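Local coordinates for protein collagen adhesin (Staphylococcus aureus, PDB 2F68) that probably mediates attachment of the bacterium to host collagen, its two linked beta domains thought to wrap around the triple helix in a collagen hug, at residues 63-71 with 81-89; 198-209 with 215-226. All coordinates share one frame; numbering follows the deposited sequence.

Following the chain from the N terminus, contact 1 closes first: strand 62-75 turns back into strand 78-86, and residues 63-71 meet 81-89 as the two arms of a beta hairpin within the Ig-like N-terminal part. The chain goes on into the collagen-binding part, where contact 2 closes a second short loop, folding helix 218-225 back against strand 194-207 after the small strand 211-213; strand 300-307 later returns to pair with strand 104-116 of the first sheet. The two closures follow in series, neither nested nor crossed. Their centres lie 34 Å apart on opposite sides of the chain's centre, with nearest atoms about 17 Å apart, and each ties together neighbouring elements of its own domain.

Contact 1 of 2, residues 63-71 with 81-89; sequences KIEGYSKTV and GQAVITPDG
Strands 69-71 and 81-86, in the arms of the beta hairpin 62-75/78-86 of the Ig-like part, run antiparallel, their axes at 169° and 4.8 Å apart, with K69-I85 and V71-A83 as hydrogen-bonded pairs around the non-hydrogen-bonded pair T70-V84. The bond from I85 N to K69 O is 2.9 Å and nearly straight, whereas K69 N reaches I85 O at a longer 3.3 Å, where the pairing gives out. Beyond it S68 CA sends a CA-H...O contact to I85 O, and E65 CA another to P87 O at 3.5 Å.

The I85 side chain packs against the backbone of G66-K69. With chi1 at -55°, CG1 stands beside the backbone N and CG2 lies opposite that N, where it meets Y67 O at 3.4 Å; I85 CD1 packs against K69 CB at 4.0 Å. F110 of strand 104-116 also meets I85, while K69 and V71 touch strand 300-307. The T70 side chain crosses that of Q82 at a slant, its methyl CG2 3.5 Å from Q82 NE2. P87 lies against G66 O with its CA and ring, its CD 3.6 Å from S68 OG, a hydroxyl bonded to P161 O.

Beside the type I turn T86-G89, K63 NZ, already bonded to T58 O, reaches D88 OD1 through a bridging water. The contact thus passes from direct backbone pairing to a hydrated end, where lysine and aspartate probably attract each other across water rather than as a salt bridge.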
# COMPACT_ATOMS: atom_id res chain seq x y z
N LYS A 63 2.13 -11.06 -10.14
CA LYS A 63 1.28 -9.87 -10.27
C LYS A 63 2.02 -8.62 -9.81
O LYS A 63 2.55 -8.56 -8.70
CB LYS A 63 -0.01 -10.06 -9.46
CG LYS A 63 -1.02 -8.92 -9.61
CD LYS A 63 -2.32 -9.25 -8.88
CE LYS A 63 -3.30 -8.08 -8.93
NZ LYS A 63 -3.85 -7.83 -10.29
N ILE A 64 2.05 -7.61 -10.69
CA ILE A 64 2.64 -6.32 -10.38
C ILE A 64 1.53 -5.28 -10.23
O ILE A 64 0.69 -5.12 -11.11
CB ILE A 64 3.68 -5.87 -11.45
CG1 ILE A 64 4.82 -6.90 -11.58
CG2 ILE A 64 4.22 -4.47 -11.15
CD1 ILE A 64 5.68 -7.09 -10.33
N GLU A 65 1.53 -4.58 -9.09
CA GLU A 65 0.51 -3.58 -8.79
C GLU A 65 1.13 -2.20 -8.58
O GLU A 65 1.87 -1.98 -7.62
CB GLU A 65 -0.31 -3.99 -7.57
CG GLU A 65 -1.08 -5.30 -7.72
CD GLU A 65 -1.86 -5.68 -6.48
OE1 GLU A 65 -2.77 -4.92 -6.08
OE2 GLU A 65 -1.58 -6.75 -5.91
N GLY A 66 0.83 -1.28 -9.49
CA GLY A 66 1.33 0.09 -9.41
C GLY A 66 0.55 0.92 -8.43
O GLY A 66 -0.67 1.04 -8.54
N TYR A 67 1.25 1.51 -7.46
CA TYR A 67 0.63 2.37 -6.46
C TYR A 67 0.09 3.65 -7.10
O TYR A 67 0.82 4.36 -7.79
CB TYR A 67 1.61 2.70 -5.33
CG TYR A 67 1.97 1.52 -4.45
CD1 TYR A 67 3.12 0.77 -4.68
CD2 TYR A 67 1.15 1.15 -3.39
CE1 TYR A 67 3.45 -0.31 -3.87
CE2 TYR A 67 1.47 0.07 -2.57
CZ TYR A 67 2.62 -0.66 -2.82
OH TYR A 67 2.94 -1.73 -2.02
N SER A 68 -1.19 3.91 -6.87
CA SER A 68 -1.91 5.01 -7.52
C SER A 68 -1.33 6.39 -7.21
O SER A 68 -1.46 6.88 -6.09
CB SER A 68 -3.40 4.96 -7.17
OG SER A 68 -4.00 3.76 -7.61
N LYS A 69 -0.69 6.99 -8.21
CA LYS A 69 -0.09 8.32 -8.07
C LYS A 69 -0.25 9.16 -9.34
O LYS A 69 -0.28 8.62 -10.45
CB LYS A 69 1.40 8.21 -7.71
CG LYS A 69 1.68 7.94 -6.23
CD LYS A 69 1.53 9.19 -5.38
CE LYS A 69 1.81 8.90 -3.91
NZ LYS A 69 1.65 10.12 -3.07
N THR A 70 -0.37 10.47 -9.16
CA THR A 70 -0.46 11.41 -10.27
C THR A 70 0.59 12.51 -10.11
O THR A 70 0.46 13.39 -9.26
CB THR A 70 -1.87 12.03 -10.39
OG1 THR A 70 -2.86 10.98 -10.35
CG2 THR A 70 -2.02 12.80 -11.70
N VAL A 71 1.64 12.44 -10.93
CA VAL A 71 2.76 13.38 -10.85
C VAL A 71 2.87 14.21 -12.14
O VAL A 71 2.99 13.65 -13.23
CB VAL A 71 4.11 12.65 -10.58
CG1 VAL A 71 5.24 13.65 -10.35
CG2 VAL A 71 3.99 11.72 -9.38
N GLY A 81 3.17 17.87 -19.18
CA GLY A 81 2.74 16.48 -19.20
C GLY A 81 2.23 16.00 -17.85
O GLY A 81 2.20 16.75 -16.88
N GLN A 82 1.81 14.73 -17.80
CA GLN A 82 1.28 14.13 -16.58
C GLN A 82 1.60 12.64 -16.49
O GLN A 82 1.45 11.90 -17.47
CB GLN A 82 -0.24 14.35 -16.49
CG GLN A 82 -0.82 14.17 -15.09
CD GLN A 82 -2.32 14.38 -15.05
OE1 GLN A 82 -3.07 13.77 -15.82
NE2 GLN A 82 -2.78 15.23 -14.14
N ALA A 83 2.04 12.21 -15.31
CA ALA A 83 2.33 10.80 -15.04
C ALA A 83 1.23 10.18 -14.19
O ALA A 83 1.12 10.47 -13.00
CB ALA A 83 3.69 10.66 -14.36
N VAL A 84 0.43 9.32 -14.81
CA VAL A 84 -0.67 8.64 -14.11
C VAL A 84 -0.34 7.16 -13.91
O VAL A 84 -0.24 6.40 -14.88
CB VAL A 84 -2.02 8.81 -14.86
CG1 VAL A 84 -3.14 8.10 -14.11
CG2 VAL A 84 -2.36 10.28 -15.04
N ILE A 85 -0.16 6.77 -12.65
CA ILE A 85 0.16 5.39 -12.30
C ILE A 85 -1.07 4.71 -11.70
O ILE A 85 -1.68 5.22 -10.76
CB ILE A 85 1.37 5.29 -11.33
CG1 ILE A 85 2.60 6.00 -11.89
CG2 ILE A 85 1.71 3.83 -11.03
CD1 ILE A 85 2.79 7.43 -11.40
N THR A 86 -1.44 3.56 -12.27
CA THR A 86 -2.57 2.76 -11.80
C THR A 86 -2.11 1.32 -11.53
O THR A 86 -1.08 0.89 -12.05
CB THR A 86 -3.74 2.76 -12.82
OG1 THR A 86 -3.25 2.41 -14.12
CG2 THR A 86 -4.41 4.13 -12.88
N PRO A 87 -2.87 0.57 -10.70
CA PRO A 87 -2.54 -0.83 -10.36
C PRO A 87 -2.33 -1.77 -11.55
O PRO A 87 -1.77 -2.85 -11.38
CB PRO A 87 -3.76 -1.29 -9.55
CG PRO A 87 -4.30 -0.05 -8.96
CD PRO A 87 -4.09 1.01 -10.00
N ASP A 88 -2.76 -1.35 -12.74
CA ASP A 88 -2.65 -2.19 -13.94
C ASP A 88 -1.79 -1.58 -15.05
O ASP A 88 -1.48 -2.26 -16.03
CB ASP A 88 -4.05 -2.54 -14.47
CG ASP A 88 -4.84 -3.41 -13.51
OD1 ASP A 88 -4.23 -4.14 -12.70
OD2 ASP A 88 -6.09 -3.37 -13.57
N GLY A 89 -1.41 -0.32 -14.90
CA GLY A 89 -0.58 0.36 -15.90
C GLY A 89 -0.15 1.77 -15.53
O GLY A 89 -0.73 2.39 -14.64
O HOH W 1 -2.12 -5.57 -11.25
O HOH W 2 -5.24 -4.86 -10.22

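Contact 2 of 2, residues 198-209 with 215-226; sequences LSTLNINVTGTH and GQSAITDFEKAF
I203 and V205, both directed at helix 218-225, meet F222 at one corner of its ring. The helix packs on one face of the five-stranded antiparallel sheet that contains strand 194-207, in the collagen-binding part; the axes of 203-207 and 218-225 run 32° apart in direction and approach to 10.3 Å. V205 CG2 lies at the F222 ring edge, in its plane, 3.8 Å from CE1, and I203 CG2 comes to the same atom obliquely. F222 has CG anti to its backbone N (chi1 -175°), which carries the ring across to the strand. The CG1 branch of I203 reaches across to the first turn of the helix, placing CD1 3.7 Å from A218 O. At the start of the helix L198 CD1 and I219 CD1 touch at 3.8 Å, their side chains crossing at about a right angle. I231 of strand 230-234 also packs on I203, I219 and F222.

Aromatic contacts close the far end. F226 turns its edge toward the face of H209 in an offset edge-to-face pair, the centroids 5.8 Å apart and the planes at 63°. F226 CE1 also meets H209 CB at 3.7 Å, and Y248 packs against both rings. Within the segment, F226 CD2 stands 3.6 Å above one face of F222, near its rim.

Polar links are few and lie at the opposite end, where one water donates to G215 O at 2.7 Å and weakly to S199 O, while accepting weakly from N202 N. S217, at the N-cap position, makes no capping bond with its side chain; within the same segment its OG bonds to D221 OD2.

Helix and strand are therefore held by dispersion and ring contacts, with directional polar bonding between the segments limited to the water bridge beside the helix start.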
# COMPACT_ATOMS: atom_id res chain seq x y z
N LEU A 198 -13.69 6.08 11.37
CA LEU A 198 -14.43 5.20 12.27
C LEU A 198 -15.33 4.21 11.54
O LEU A 198 -15.56 3.09 12.02
CB LEU A 198 -15.25 6.04 13.26
CG LEU A 198 -16.03 5.36 14.39
CD1 LEU A 198 -15.11 4.62 15.35
CD2 LEU A 198 -16.88 6.37 15.14
N SER A 199 -15.83 4.61 10.37
CA SER A 199 -16.73 3.79 9.57
C SER A 199 -16.05 2.57 8.93
O SER A 199 -16.71 1.62 8.52
CB SER A 199 -17.41 4.63 8.49
OG SER A 199 -16.46 5.23 7.62
N THR A 200 -14.72 2.62 8.85
CA THR A 200 -13.93 1.55 8.23
C THR A 200 -13.27 0.63 9.27
O THR A 200 -12.21 0.06 9.01
CB THR A 200 -12.85 2.12 7.28
OG1 THR A 200 -12.02 3.04 8.00
CG2 THR A 200 -13.49 2.83 6.09
N LEU A 201 -13.92 0.48 10.42
CA LEU A 201 -13.38 -0.32 11.53
C LEU A 201 -13.39 -1.82 11.21
O LEU A 201 -12.39 -2.35 10.73
CB LEU A 201 -14.14 -0.01 12.83
CG LEU A 201 -13.47 -0.15 14.21
CD1 LEU A 201 -13.26 -1.61 14.63
CD2 LEU A 201 -12.15 0.63 14.30
N ASN A 202 -14.52 -2.48 11.46
CA ASN A 202 -14.71 -3.93 11.29
C ASN A 202 -13.80 -4.87 12.11
O ASN A 202 -12.59 -4.67 12.20
CB ASN A 202 -14.77 -4.35 9.80
CG ASN A 202 -13.41 -4.44 9.12
OD1 ASN A 202 -13.07 -3.61 8.28
ND2 ASN A 202 -12.62 -5.45 9.48
N ILE A 203 -14.42 -5.88 12.72
CA ILE A 203 -13.72 -6.86 13.54
C ILE A 203 -14.00 -8.28 13.04
O ILE A 203 -15.16 -8.65 12.83
CB ILE A 203 -14.10 -6.77 15.05
CG1 ILE A 203 -14.07 -5.32 15.56
CG2 ILE A 203 -13.19 -7.64 15.91
CD1 ILE A 203 -15.43 -4.63 15.57
N ASN A 204 -12.94 -9.06 12.84
CA ASN A 204 -13.07 -10.46 12.44
C ASN A 204 -12.72 -11.41 13.59
O ASN A 204 -11.59 -11.42 14.08
CB ASN A 204 -12.20 -10.76 11.21
CG ASN A 204 -12.48 -12.13 10.61
OD1 ASN A 204 -13.63 -12.55 10.50
ND2 ASN A 204 -11.42 -12.83 10.21
N VAL A 205 -13.71 -12.20 14.01
CA VAL A 205 -13.53 -13.16 15.09
C VAL A 205 -13.59 -14.59 14.54
O VAL A 205 -14.52 -14.94 13.81
CB VAL A 205 -14.58 -12.98 16.22
CG1 VAL A 205 -14.19 -13.79 17.45
CG2 VAL A 205 -14.73 -11.51 16.59
N THR A 206 -12.58 -15.39 14.88
CA THR A 206 -12.52 -16.79 14.46
C THR A 206 -12.26 -17.71 15.66
O THR A 206 -11.45 -17.40 16.53
CB THR A 206 -11.42 -17.03 13.39
OG1 THR A 206 -10.19 -16.44 13.82
CG2 THR A 206 -11.84 -16.44 12.05
N GLY A 207 -12.97 -18.84 15.69
CA GLY A 207 -12.84 -19.81 16.77
C GLY A 207 -14.18 -20.37 17.20
O GLY A 207 -14.95 -20.88 16.38
N THR A 208 -14.46 -20.27 18.50
CA THR A 208 -15.72 -20.75 19.07
C THR A 208 -16.85 -19.77 18.76
O THR A 208 -17.98 -20.19 18.48
CB THR A 208 -15.61 -20.96 20.61
OG1 THR A 208 -14.37 -21.61 20.92
CG2 THR A 208 -16.77 -21.80 21.13
N HIS A 209 -16.54 -18.48 18.80
CA HIS A 209 -17.52 -17.42 18.52
C HIS A 209 -17.21 -16.76 17.17
O HIS A 209 -17.00 -15.55 17.10
CB HIS A 209 -17.52 -16.39 19.65
CG HIS A 209 -17.84 -16.96 21.00
ND1 HIS A 209 -19.10 -16.87 21.56
CD2 HIS A 209 -17.08 -17.62 21.89
CE1 HIS A 209 -19.09 -17.45 22.75
NE2 HIS A 209 -17.87 -17.92 22.97
N GLY A 215 -19.32 -2.47 9.19
CA GLY A 215 -20.26 -1.37 8.95
C GLY A 215 -20.24 -0.30 10.03
O GLY A 215 -19.25 -0.16 10.76
N GLN A 216 -21.33 0.44 10.12
CA GLN A 216 -21.48 1.50 11.11
C GLN A 216 -21.81 0.93 12.49
O GLN A 216 -21.44 1.51 13.52
CB GLN A 216 -22.57 2.50 10.68
CG GLN A 216 -22.58 3.82 11.44
CD GLN A 216 -21.35 4.69 11.16
OE1 GLN A 216 -20.89 4.78 10.02
NE2 GLN A 216 -20.84 5.34 12.20
N SER A 217 -22.50 -0.21 12.51
CA SER A 217 -22.90 -0.87 13.75
C SER A 217 -21.89 -1.92 14.21
O SER A 217 -22.18 -2.73 15.10
CB SER A 217 -24.29 -1.50 13.59
OG SER A 217 -24.29 -2.47 12.55
N ALA A 218 -20.69 -1.89 13.63
CA ALA A 218 -19.64 -2.88 13.90
C ALA A 218 -19.23 -2.96 15.37
O ALA A 218 -19.04 -4.05 15.91
CB ALA A 218 -18.42 -2.60 13.03
N ILE A 219 -19.10 -1.80 16.02
CA ILE A 219 -18.72 -1.73 17.43
C ILE A 219 -19.91 -2.11 18.33
O ILE A 219 -19.73 -2.82 19.32
CB ILE A 219 -18.18 -0.32 17.82
CG1 ILE A 219 -17.06 0.10 16.86
CG2 ILE A 219 -17.70 -0.30 19.27
CD1 ILE A 219 -16.79 1.60 16.84
N THR A 220 -21.10 -1.63 17.97
CA THR A 220 -22.32 -1.90 18.73
C THR A 220 -22.68 -3.39 18.72
O THR A 220 -23.08 -3.93 19.75
CB THR A 220 -23.51 -1.06 18.19
OG1 THR A 220 -23.08 0.28 17.94
CG2 THR A 220 -24.66 -1.04 19.20
N ASP A 221 -22.54 -4.03 17.57
CA ASP A 221 -22.83 -5.46 17.42
C ASP A 221 -21.80 -6.35 18.13
O ASP A 221 -22.13 -7.44 18.58
CB ASP A 221 -22.94 -5.85 15.94
CG ASP A 221 -24.14 -5.21 15.25
OD1 ASP A 221 -25.19 -5.02 15.90
OD2 ASP A 221 -24.03 -4.91 14.04
N PHE A 222 -20.56 -5.86 18.21
CA PHE A 222 -19.49 -6.58 18.90
C PHE A 222 -19.68 -6.55 20.41
O PHE A 222 -19.50 -7.57 21.08
CB PHE A 222 -18.12 -5.99 18.52
CG PHE A 222 -16.95 -6.74 19.09
CD1 PHE A 222 -16.41 -7.84 18.42
CD2 PHE A 222 -16.38 -6.35 20.30
CE1 PHE A 222 -15.32 -8.53 18.95
CE2 PHE A 222 -15.29 -7.04 20.83
CZ PHE A 222 -14.76 -8.13 20.15
N GLU A 223 -20.04 -5.38 20.94
CA GLU A 223 -20.22 -5.19 22.38
C GLU A 223 -21.49 -5.87 22.91
O GLU A 223 -21.57 -6.20 24.09
CB GLU A 223 -20.23 -3.70 22.73
CG GLU A 223 -18.86 -3.02 22.59
CD GLU A 223 -18.89 -1.54 22.94
OE1 GLU A 223 -19.91 -1.05 23.48
OE2 GLU A 223 -17.88 -0.86 22.67
N LYS A 224 -22.47 -6.07 22.03
CA LYS A 224 -23.71 -6.77 22.38
C LYS A 224 -23.53 -8.29 22.38
O LYS A 224 -24.04 -8.97 23.27
CB LYS A 224 -24.84 -6.37 21.43
CG LYS A 224 -25.49 -5.03 21.75
CD LYS A 224 -26.59 -4.70 20.76
CE LYS A 224 -27.24 -3.35 21.07
NZ LYS A 224 -28.05 -3.38 22.32
N ALA A 225 -22.80 -8.80 21.38
CA ALA A 225 -22.52 -10.23 21.28
C ALA A 225 -21.51 -10.68 22.33
O ALA A 225 -21.55 -11.83 22.79
CB ALA A 225 -22.03 -10.57 19.88
N PHE A 226 -20.60 -9.78 22.70
CA PHE A 226 -19.63 -10.03 23.75
C PHE A 226 -19.82 -9.03 24.89
O PHE A 226 -19.25 -7.93 24.86
CB PHE A 226 -18.20 -9.96 23.21
CG PHE A 226 -17.94 -10.86 22.03
CD1 PHE A 226 -17.67 -12.21 22.21
CD2 PHE A 226 -17.95 -10.35 20.73
CE1 PHE A 226 -17.43 -13.05 21.12
CE2 PHE A 226 -17.70 -11.18 19.64
CZ PHE A 226 -17.45 -12.53 19.83
O HOH W 3 -16.69 -1.09 10.43